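Local coordinates for extracellular solute-binding protein family 1 (Alicyclobacillus acidocaldarius subsp. acidocaldarius, PDB 4OVJ) that probably binds a solute outside the cell membrane and delivers it to an ABC transporter for uptake, at residues Q162-L167 / L218-N223; E179-S184 / N223-G228; G189-Q194 / E211-S216. All coordinates share one frame; numbering follows the deposited sequence. Where two conformers were deposited one is given.

Contact 1. Residues Q162-L167 / L218-N223; sequences QWADIL and LNYWAN
Ala164 and Tyr220 are the closest CA pair between the segments 162-167 and 218-223, 8.5 Å apart, and the two segments run in broadly the same direction. This is helix-helix packing in the alpha-helical layer of a bacterial solute-binding protein, and it illustrates how one long aromatic side chain can bridge a pair of well-separated helices. Tyr220 provides that bridge. Its CG is anti to the backbone N (chi1 178°), which sends the ring outward from its own helix so that the hydroxyl arrives at the neighbouring one. The OH of Tyr220 stops 3.6 Å from the backbone N of Ala164, while the ring meets the methyl group obliquely, CE1 of Tyr220 lying 4.0 Å from CB of Ala164.

Trp163 meets the same hydroxyl from another side. The two side chains approach at about a right angle, yet their ring planes are nearly parallel, so the phenol oxygen meets the indole edge rather than its face, with Tyr220 OH 3.6 Å from Trp163 CD1. No hydrogen bond joins the two segments. The phenol is instead bonded to the carbonyl oxygen of Trp160, whose ring also packs edge-to-face with Tyr220, and the indole NE1 is bonded to Glu179. Both buried polar groups are thereby satisfied; the first bond fixes where the tyrosine hydroxyl sits, and the second limits the rotation of the indole. Phe148 lies nearly parallel to Trp163, and Leu224, one turn beyond Tyr220, extends the apolar layer to Ala164 and Leu167. Within helix 160-174 itself, Leu167 CD2 rests 3.6 Å above the Trp163 ring plane, displaced toward the rim.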
loop_
_atom_site.group_PDB
_atom_site.type_symbol
_atom_site.label_atom_id
_atom_site.label_comp_id
_atom_site.label_asym_id
_atom_site.label_seq_id
_atom_site.Cartn_x
_atom_site.Cartn_y
_atom_site.Cartn_z
ATOM N N GLN A 162 -0.703 -15.451 19.789
ATOM C CA GLN A 162 0.710 -15.568 20.107
ATOM C C GLN A 162 1.356 -14.185 20.260
ATOM O O GLN A 162 2.157 -13.960 21.154
ATOM C CB GLN A 162 1.443 -16.370 19.041
ATOM C CG GLN A 162 1.069 -17.851 19.008
ATOM C CD GLN A 162 1.555 -18.581 17.757
ATOM O OE1 GLN A 162 1.864 -17.978 16.725
ATOM N NE2 GLN A 162 1.597 -19.899 17.842
ATOM N N TRP A 163 0.986 -13.272 19.374
ATOM C CA TRP A 163 1.456 -11.911 19.423
ATOM C C TRP A 163 1.061 -11.214 20.730
ATOM O O TRP A 163 1.891 -10.577 21.360
ATOM C CB TRP A 163 0.932 -11.153 18.201
ATOM C CG TRP A 163 1.449 -9.765 18.061
ATOM C CD1 TRP A 163 0.701 -8.631 17.963
ATOM C CD2 TRP A 163 2.821 -9.351 17.968
ATOM N NE1 TRP A 163 1.518 -7.536 17.804
ATOM C CE2 TRP A 163 2.822 -7.950 17.796
ATOM C CE3 TRP A 163 4.045 -10.027 17.988
ATOM C CZ2 TRP A 163 3.992 -7.219 17.667
ATOM C CZ3 TRP A 163 5.211 -9.294 17.851
ATOM C CH2 TRP A 163 5.174 -7.903 17.709
ATOM N N ALA A 164 -0.199 -11.340 21.136
ATOM C CA ALA A 164 -0.653 -10.742 22.401
ATOM C C ALA A 164 0.156 -11.252 23.587
ATOM O O ALA A 164 0.528 -10.475 24.474
ATOM C CB ALA A 164 -2.138 -10.991 22.610
ATOM N N ASP A 165 0.500 -12.540 23.566
ATOM C CA ASP A 165 1.351 -13.118 24.622
ATOM C C ASP A 165 2.757 -12.513 24.601
ATOM O O ASP A 165 3.335 -12.183 25.649
ATOM C CB ASP A 165 1.433 -14.630 24.452
ATOM C CG ASP A 165 1.744 -15.343 25.745
ATOM O OD1 ASP A 165 0.869 -15.359 26.639
ATOM O OD2 ASP A 165 2.862 -15.886 25.868
ATOM N N ILE A 166 3.307 -12.360 23.405
ATOM C CA ILE A 166 4.622 -11.743 23.244
ATOM C C ILE A 166 4.605 -10.294 23.742
ATOM O O ILE A 166 5.498 -9.882 24.475
ATOM C CB ILE A 166 5.116 -11.828 21.783
ATOM C CG1 ILE A 166 5.458 -13.282 21.429
ATOM C CG2 ILE A 166 6.309 -10.917 21.580
ATOM C CD1 ILE A 166 5.426 -13.601 19.948
ATOM N N LEU A 167 3.578 -9.540 23.360
ATOM C CA LEU A 167 3.448 -8.156 23.796
ATOM C C LEU A 167 3.400 -8.065 25.320
ATOM O O LEU A 167 4.059 -7.205 25.930
ATOM C CB LEU A 167 2.200 -7.512 23.183
ATOM C CG LEU A 167 2.166 -7.314 21.669
ATOM C CD1 LEU A 167 0.848 -6.647 21.302
ATOM C CD2 LEU A 167 3.341 -6.468 21.212
ATOM N N LEU A 218 -12.194 -5.297 17.973
ATOM C CA LEU A 218 -12.203 -4.293 19.033
ATOM C C LEU A 218 -11.830 -4.895 20.394
ATOM O O LEU A 218 -11.097 -4.280 21.168
ATOM C CB LEU A 218 -13.558 -3.607 19.105
ATOM C CG LEU A 218 -13.962 -2.765 17.894
ATOM C CD1 LEU A 218 -15.406 -2.346 18.080
ATOM C CD2 LEU A 218 -13.063 -1.559 17.682
ATOM N N ASN A 219 -12.335 -6.096 20.675
ATOM C CA ASN A 219 -12.032 -6.783 21.934
ATOM C C ASN A 219 -10.589 -7.165 22.060
ATOM O O ASN A 219 -10.036 -7.124 23.164
ATOM C CB ASN A 219 -12.891 -8.027 22.101
ATOM C CG ASN A 219 -14.260 -7.710 22.664
ATOM O OD1 ASN A 219 -14.425 -6.725 23.378
ATOM N ND2 ASN A 219 -15.243 -8.551 22.359
ATOM N N TYR A 220 -9.975 -7.542 20.940
ATOM C CA TYR A 220 -8.564 -7.893 20.937
ATOM C C TYR A 220 -7.739 -6.734 21.463
ATOM O O TYR A 220 -6.954 -6.896 22.391
ATOM C CB TYR A 220 -8.103 -8.264 19.530
ATOM C CG TYR A 220 -6.632 -8.591 19.439
ATOM C CD1 TYR A 220 -6.166 -9.840 19.808
ATOM C CD2 TYR A 220 -5.707 -7.642 18.999
ATOM C CE1 TYR A 220 -4.826 -10.147 19.741
ATOM C CE2 TYR A 220 -4.359 -7.950 18.914
ATOM C CZ TYR A 220 -3.926 -9.209 19.287
ATOM O OH TYR A 220 -2.594 -9.534 19.212
ATOM N N TRP A 221 -7.954 -5.554 20.894
ATOM C CA TRP A 221 -7.194 -4.375 21.326
ATOM C C TRP A 221 -7.614 -3.899 22.712
ATOM O O TRP A 221 -6.768 -3.465 23.493
ATOM C CB TRP A 221 -7.303 -3.246 20.304
ATOM C CG TRP A 221 -6.687 -3.634 18.993
ATOM C CD1 TRP A 221 -7.338 -4.101 17.889
ATOM C CD2 TRP A 221 -5.293 -3.646 18.672
ATOM N NE1 TRP A 221 -6.434 -4.396 16.897
ATOM C CE2 TRP A 221 -5.173 -4.111 17.351
ATOM C CE3 TRP A 221 -4.132 -3.289 19.373
ATOM C CZ2 TRP A 221 -3.943 -4.237 16.712
ATOM C CZ3 TRP A 221 -2.907 -3.419 18.741
ATOM C CH2 TRP A 221 -2.826 -3.879 17.424
ATOM N N ALA A 222 -8.908 -4.005 23.028
ATOM C CA ALA A 222 -9.380 -3.618 24.359
ATOM C C ALA A 222 -8.694 -4.441 25.452
ATOM O O ALA A 222 -8.329 -3.900 26.493
ATOM C CB ALA A 222 -10.884 -3.737 24.461
ATOM N N ASN A 223 -8.486 -5.735 25.196
ATOM C CA ASN A 223 -7.796 -6.579 26.171
ATOM C C ASN A 223 -6.344 -6.132 26.360
ATOM O O ASN A 223 -5.849 -6.079 27.488
ATOM C CB ASN A 223 -7.910 -8.046 25.806
ATOM C CG ASN A 223 -9.298 -8.614 26.081
ATOM O OD1 ASN A 223 -10.067 -8.090 26.892
ATOM N ND2 ASN A 223 -9.621 -9.692 25.412
#

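Contact 2. Residues E179-S184 / N223-G228; sequences ENDDES and NLRKEG. With SO4 (sulfate ion), chain B.
Arg225 presents the edge of its guanidinium group to two carboxylates that lie nearly in its plane, those of Asp181 and Glu183, in a salt-bridge network that ties the loop 179-184 to the end of helix 211-226. The planes of Arg225 and Asp181 differ by 11°, those of Arg225 and Glu183 by only 1°, yet the chains leading to them arrive differently: Glu183 crosses the arginine at about a right angle, Asp181 more slantwise. Both acids converge on one nitrogen. NH1 of Arg225 donates to Asp181 OD2 at 2.8 Å, on the syn side of the carboxylate, and makes a weak, bent bond to Glu183 OE1 at 2.9 Å. The bend at chi3 (-61°) turns the guanidinium toward the acids; CD of Arg225 passes 3.4 Å from Asp181 OD2. Gln392 adds weak hydrogen bonds to the same two carboxylate oxygens, and Val230 packs against both Asp181 and Arg225.

At the far end of the loop, Ser184 is the N-cap of helix 185-194, its OG bonded to the backbone N of Thr187; a sulfate, probably from the crystallisation liquor, lies beside it. The other terminal nitrogen of the guanidinium is linked by water 1, which accepts from Arg225 NH2 at 2.9 Å and donates to Glu183 OE2 at 2.8 Å.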
loop_
_atom_site.group_PDB
_atom_site.type_symbol
_atom_site.label_atom_id
_atom_site.label_comp_id
_atom_site.label_asym_id
_atom_site.label_seq_id
_atom_site.Cartn_x
_atom_site.Cartn_y
_atom_site.Cartn_z
ATOM N N GLU A 179 3.439 -2.202 21.983
ATOM C CA GLU A 179 3.023 -1.747 20.656
ATOM C C GLU A 179 2.062 -0.590 20.802
ATOM O O GLU A 179 1.433 -0.437 21.832
ATOM C CB GLU A 179 2.326 -2.889 19.892
ATOM C CG GLU A 179 2.007 -2.588 18.421
ATOM C CD GLU A 179 1.195 -3.684 17.741
ATOM O OE1 GLU A 179 1.257 -4.829 18.194
ATOM O OE2 GLU A 179 0.508 -3.411 16.728
ATOM N N ASN A 180 1.948 0.209 19.751
ATOM C CA ASN A 180 0.884 1.197 19.641
ATOM C C ASN A 180 -0.464 0.490 19.559
ATOM O O ASN A 180 -0.544 -0.691 19.209
ATOM C CB ASN A 180 1.070 2.029 18.383
ATOM C CG ASN A 180 2.249 2.981 18.446
ATOM O OD1 ASN A 180 3.098 2.953 19.354
ATOM N ND2 ASN A 180 2.323 3.827 17.440
ATOM N N ASP A 181 -1.533 1.217 19.855
ATOM C CA ASP A 181 -2.876 0.696 19.660
ATOM C C ASP A 181 -3.199 0.962 18.194
ATOM O O ASP A 181 -3.620 2.058 17.829
ATOM C CB ASP A 181 -3.854 1.387 20.611
ATOM C CG ASP A 181 -5.258 0.824 20.529
ATOM O OD1 ASP A 181 -5.561 0.130 19.520
ATOM O OD2 ASP A 181 -6.059 1.088 21.472
ATOM N N ASP A 182 -2.975 -0.054 17.357
ATOM C CA ASP A 182 -2.954 0.118 15.906
ATOM C C ASP A 182 -4.301 -0.209 15.276
ATOM O O ASP A 182 -4.413 -1.013 14.344
ATOM C CB ASP A 182 -1.813 -0.708 15.312
ATOM C CG ASP A 182 -0.468 -0.117 15.632
ATOM O OD1 ASP A 182 -0.315 1.101 15.435
ATOM O OD2 ASP A 182 0.447 -0.849 16.081
ATOM N N GLU A 183 -5.324 0.439 15.807
ATOM C CA GLU A 183 -6.667 0.333 15.274
ATOM C C GLU A 183 -6.956 1.469 14.303
ATOM O O GLU A 183 -6.845 2.647 14.637
ATOM C CB GLU A 183 -7.700 0.339 16.380
ATOM C CG GLU A 183 -7.687 -0.927 17.225
ATOM C CD GLU A 183 -8.555 -0.783 18.459
ATOM O OE1 GLU A 183 -8.043 -0.288 19.490
ATOM O OE2 GLU A 183 -9.746 -1.164 18.396
ATOM N N SER A 184 -7.367 1.079 13.116
ATOM C CA SER A 184 -7.736 1.997 12.058
ATOM C C SER A 184 -8.613 1.221 11.108
ATOM O O SER A 184 -8.644 -0.020 11.132
ATOM C CB SER A 184 -6.501 2.506 11.311
ATOM O OG SER A 184 -5.887 1.470 10.545
ATOM N N ASN A 223 -8.486 -5.735 25.196
ATOM C CA ASN A 223 -7.796 -6.579 26.171
ATOM C C ASN A 223 -6.344 -6.132 26.360
ATOM O O ASN A 223 -5.849 -6.079 27.488
ATOM C CB ASN A 223 -7.910 -8.046 25.806
ATOM C CG ASN A 223 -9.298 -8.614 26.081
ATOM O OD1 ASN A 223 -10.067 -8.090 26.892
ATOM N ND2 ASN A 223 -9.621 -9.692 25.412
ATOM N N LEU A 224 -5.681 -5.757 25.275
ATOM C CA LEU A 224 -4.308 -5.259 25.377
ATOM C C LEU A 224 -4.254 -3.930 26.145
ATOM O O LEU A 224 -3.339 -3.705 26.928
ATOM C CB LEU A 224 -3.681 -5.101 23.994
ATOM C CG LEU A 224 -3.471 -6.380 23.189
ATOM C CD1 LEU A 224 -3.027 -6.046 21.782
ATOM C CD2 LEU A 224 -2.460 -7.270 23.889
ATOM N N ARG A 225 -5.238 -3.065 25.932
ATOM C CA ARG A 225 -5.305 -1.804 26.686
ATOM C C ARG A 225 -5.484 -2.063 28.183
ATOM O O ARG A 225 -4.806 -1.452 29.005
ATOM C CB ARG A 225 -6.459 -0.925 26.205
ATOM C CG ARG A 225 -6.170 -0.179 24.930
ATOM C CD ARG A 225 -7.151 0.952 24.705
ATOM N NE ARG A 225 -8.522 0.490 24.601
ATOM C CZ ARG A 225 -9.080 -0.039 23.514
ATOM N NH1 ARG A 225 -8.391 -0.217 22.398
ATOM N NH2 ARG A 225 -10.351 -0.407 23.555
ATOM N N LYS A 226 -6.417 -2.957 28.511
ATOM C CA LYS A 226 -6.730 -3.335 29.901
ATOM C C LYS A 226 -5.479 -3.777 30.665
ATOM O O LYS A 226 -5.315 -3.453 31.849
ATOM C CB LYS A 226 -7.782 -4.459 29.911
ATOM C CG LYS A 226 -8.103 -5.044 31.279
ATOM C CD LYS A 226 -9.368 -5.899 31.255
ATOM C CE LYS A 226 -9.157 -7.211 30.508
ATOM N NZ LYS A 226 -10.297 -8.168 30.641
ATOM N N GLU A 227 -4.613 -4.514 29.979
ATOM C CA GLU A 227 -3.376 -5.036 30.556
ATOM C C GLU A 227 -2.217 -4.028 30.514
ATOM O O GLU A 227 -1.129 -4.329 31.006
ATOM C CB GLU A 227 -2.935 -6.303 29.812
ATOM C CG GLU A 227 -4.031 -7.336 29.551
ATOM C CD GLU A 227 -3.972 -8.560 30.439
ATOM O OE1 GLU A 227 -3.249 -8.548 31.465
ATOM O OE2 GLU A 227 -4.672 -9.546 30.108
ATOM N N GLY A 228 -2.429 -2.853 29.921
ATOM C CA GLY A 228 -1.402 -1.813 29.876
ATOM C C GLY A 228 -0.306 -2.061 28.852
ATOM O O GLY A 228 0.745 -1.436 28.888
HETATM S S SO4 B . -3.504 3.118 8.370
HETATM O O1 SO4 B . -4.605 3.888 8.982
HETATM O O2 SO4 B . -3.719 2.947 6.910
HETATM O O3 SO4 B . -2.239 3.859 8.549
HETATM O O4 SO4 B . -3.412 1.810 9.050
HETATM O O HOH W 1 -10.762 -1.544 20.943
#

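Contact 3. Residues G189-Q194 / E211-S216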
loop_
_atom_site.group_PDB
_atom_site.type_symbol
_atom_site.label_atom_id
_atom_site.label_comp_id
_atom_site.label_asym_id
_atom_site.label_seq_id
_atom_site.Cartn_x
_atom_site.Cartn_y
_atom_site.Cartn_z
ATOM N N GLY A 189 -9.536 -3.654 8.016
ATOM C CA GLY A 189 -9.658 -4.300 6.718
ATOM C C GLY A 189 -8.865 -5.595 6.620
ATOM O O GLY A 189 -9.344 -6.586 6.093
ATOM N N TYR A 190 -7.656 -5.566 7.159
ATOM C CA TYR A 190 -6.783 -6.733 7.247
ATOM C C TYR A 190 -7.424 -7.852 8.078
ATOM O O TYR A 190 -7.528 -8.985 7.624
ATOM C CB TYR A 190 -5.430 -6.297 7.816
ATOM C CG TYR A 190 -4.438 -7.400 8.051
ATOM C CD1 TYR A 190 -3.689 -7.932 7.011
ATOM C CD2 TYR A 190 -4.236 -7.904 9.330
ATOM C CE1 TYR A 190 -2.776 -8.950 7.249
ATOM C CE2 TYR A 190 -3.334 -8.917 9.570
ATOM C CZ TYR A 190 -2.601 -9.427 8.530
ATOM O OH TYR A 190 -1.710 -10.435 8.768
ATOM N N TRP A 191 -7.911 -7.511 9.263
ATOM C CA TRP A 191 -8.656 -8.434 10.123
ATOM C C TRP A 191 -9.891 -9.008 9.444
ATOM O O TRP A 191 -10.128 -10.212 9.495
ATOM C CB TRP A 191 -9.048 -7.697 11.413
ATOM C CG TRP A 191 -9.773 -8.508 12.451
ATOM C CD1 TRP A 191 -11.100 -8.779 12.490
ATOM C CD2 TRP A 191 -9.206 -9.097 13.626
ATOM N NE1 TRP A 191 -11.401 -9.514 13.610
ATOM C CE2 TRP A 191 -10.257 -9.717 14.330
ATOM C CE3 TRP A 191 -7.915 -9.133 14.168
ATOM C CZ2 TRP A 191 -10.057 -10.385 15.541
ATOM C CZ3 TRP A 191 -7.713 -9.812 15.377
ATOM C CH2 TRP A 191 -8.777 -10.427 16.038
ATOM N N ALA A 192 -10.675 -8.146 8.811
ATOM C CA ALA A 192 -11.880 -8.591 8.137
ATOM C C ALA A 192 -11.541 -9.609 7.064
ATOM O O ALA A 192 -12.210 -10.633 6.956
ATOM C CB ALA A 192 -12.629 -7.431 7.525
ATOM N N ARG A 193 -10.504 -9.328 6.283
ATOM C CA ARG A 193 -10.088 -10.245 5.211
ATOM C C ARG A 193 -9.673 -11.610 5.771
ATOM O O ARG A 193 -9.973 -12.646 5.179
ATOM C CB ARG A 193 -8.972 -9.629 4.379
ATOM C CG ARG A 193 -9.460 -8.566 3.395
ATOM C CD ARG A 193 -8.311 -7.715 2.885
ATOM N NE ARG A 193 -7.186 -8.503 2.349
ATOM C CZ ARG A 193 -6.995 -8.859 1.070
ATOM N NH1 ARG A 193 -7.850 -8.530 0.108
ATOM N NH2 ARG A 193 -5.921 -9.570 0.744
ATOM N N GLN A 194 -9.025 -11.611 6.938
ATOM C CA GLN A 194 -8.667 -12.872 7.596
ATOM C C GLN A 194 -9.887 -13.705 7.984
ATOM O O GLN A 194 -9.797 -14.922 8.115
ATOM C CB GLN A 194 -7.847 -12.632 8.843
ATOM C CG GLN A 194 -6.537 -11.943 8.610
ATOM C CD GLN A 194 -5.820 -11.661 9.900
ATOM O OE1 GLN A 194 -6.420 -11.179 10.865
ATOM N NE2 GLN A 194 -4.540 -12.000 9.946
ATOM N N GLU A 211 -21.000 -7.827 12.381
ATOM C CA GLU A 211 -20.747 -7.219 13.680
ATOM C C GLU A 211 -19.753 -8.023 14.509
ATOM O O GLU A 211 -18.872 -7.447 15.147
ATOM C CB GLU A 211 -22.054 -7.044 14.438
ATOM C CG GLU A 211 -21.931 -6.214 15.692
ATOM C CD GLU A 211 -23.272 -6.026 16.354
ATOM O OE1 GLU A 211 -24.174 -5.456 15.702
ATOM O OE2 GLU A 211 -23.428 -6.456 17.509
ATOM N N SER A 212 -19.907 -9.338 14.487
ATOM C CA SER A 212 -19.043 -10.244 15.220
ATOM C C SER A 212 -17.567 -10.031 14.885
ATOM O O SER A 212 -16.707 -9.994 15.761
ATOM C CB SER A 212 -19.436 -11.672 14.876
ATOM O OG SER A 212 -18.818 -12.564 15.756
ATOM N N THR A 213 -17.285 -9.894 13.599
ATOM C CA THR A 213 -15.916 -9.687 13.123
ATOM C C THR A 213 -15.318 -8.386 13.664
ATOM O O THR A 213 -14.162 -8.345 14.095
ATOM C CB THR A 213 -15.921 -9.655 11.604
ATOM O OG1 THR A 213 -16.438 -10.904 11.133
ATOM C CG2 THR A 213 -14.518 -9.399 11.048
ATOM N N LEU A 214 -16.115 -7.325 13.663
ATOM C CA LEU A 214 -15.645 -6.048 14.188
ATOM C C LEU A 214 -15.504 -6.089 15.708
ATOM O O LEU A 214 -14.526 -5.606 16.247
ATOM C CB LEU A 214 -16.558 -4.906 13.766
ATOM C CG LEU A 214 -16.238 -3.508 14.295
ATOM C CD1 LEU A 214 -14.793 -3.145 14.013
ATOM C CD2 LEU A 214 -17.194 -2.522 13.637
ATOM N N VAL A 215 -16.468 -6.691 16.397
ATOM C CA VAL A 215 -16.385 -6.781 17.854
ATOM C C VAL A 215 -15.170 -7.601 18.304
ATOM O O VAL A 215 -14.514 -7.243 19.283
ATOM C CB VAL A 215 -17.689 -7.331 18.472
ATOM C CG1 VAL A 215 -17.516 -7.592 19.962
ATOM C CG2 VAL A 215 -18.808 -6.328 18.260
ATOM N N SER A 216 -14.844 -8.672 17.588
ATOM C CA SER A 216 -13.681 -9.483 17.980
ATOM C C SER A 216 -12.380 -8.678 17.819
ATOM O O SER A 216 -11.467 -8.771 18.647
ATOM C CB SER A 216 -13.639 -10.822 17.237
ATOM O OG SER A 216 -13.411 -10.648 15.853
#
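The carbonyl oxygen of Thr213 is gripped by two side chains, one from each helix. Ser216 OG, three residues further along the same helix, donates to Thr213 O at 3.0 Å, while Trp191 NE1 reaches over from the other segment to Thr213 O, also at 3.0 Å, in a bond that is weak because it is strongly bent. The serine does not lie on a carbonyl lone pair; its OG stands above the carbonyl plane, 39° out of it. With chi1 at 67°, Ser216 OG sits between its own backbone N and carbonyl carbon, a setting that folds the hydroxyl back onto the preceding helical turn.

The indole is inserted edge-on. Thr213 CG2 and Ser216 OG both lie at its rim, in the ring plane: Trp191 CD1 is 3.8 Å from Thr213 CG2, and further round the edge Trp191 CZ2 is 3.4 Å from Ser216 OG. Here helix 185-194 packs against the start of helix 211-226, the short segments running at 127° to one another with their axes 9.9 Å apart at closest. That separation is filled by the tryptophan, together with the threonine methyl, whose CG2 nestles 4.0 Å from Ala192 CA close to the backbone of the opposite helix. The Trp191 and Thr213 side chains run antiparallel, alongside one another.

Neighbouring residues complete the setting within this helical part of the solute-binding fold. His195 stacks on Trp191, and the ring of Trp160 meets the indole at an inclined angle. Leu214 starts off away from helix 185-194, and its side chain touches Phe384 and Met387 of helix 377-392. The hydroxyl of Thr213 has its own partners, OG1 being hydrogen-bonded to Gln197 OE1 and Thr210 OG1.

From the N terminus, the chain passes through helix 160-174, the loop 179-184 and helix 185-194 before helix 211-226 meets them in the order 185-194, 160-174, 179-184. Contact 3 closes first, over a short connection of 16 residues with no helix, and is nested inside the loops closed by contacts 1 and 2. Contact 1 then returns to 162-167 and contact 2 to 179-184, so these two cross. Their centres are 7 Å apart; they share Asn223 and touch where Glu183 packs on Trp221 and Leu218. Contact 3 lies farther off, about 14 Å from contact 1 between centres, joined to it by Trp191 against Tyr220.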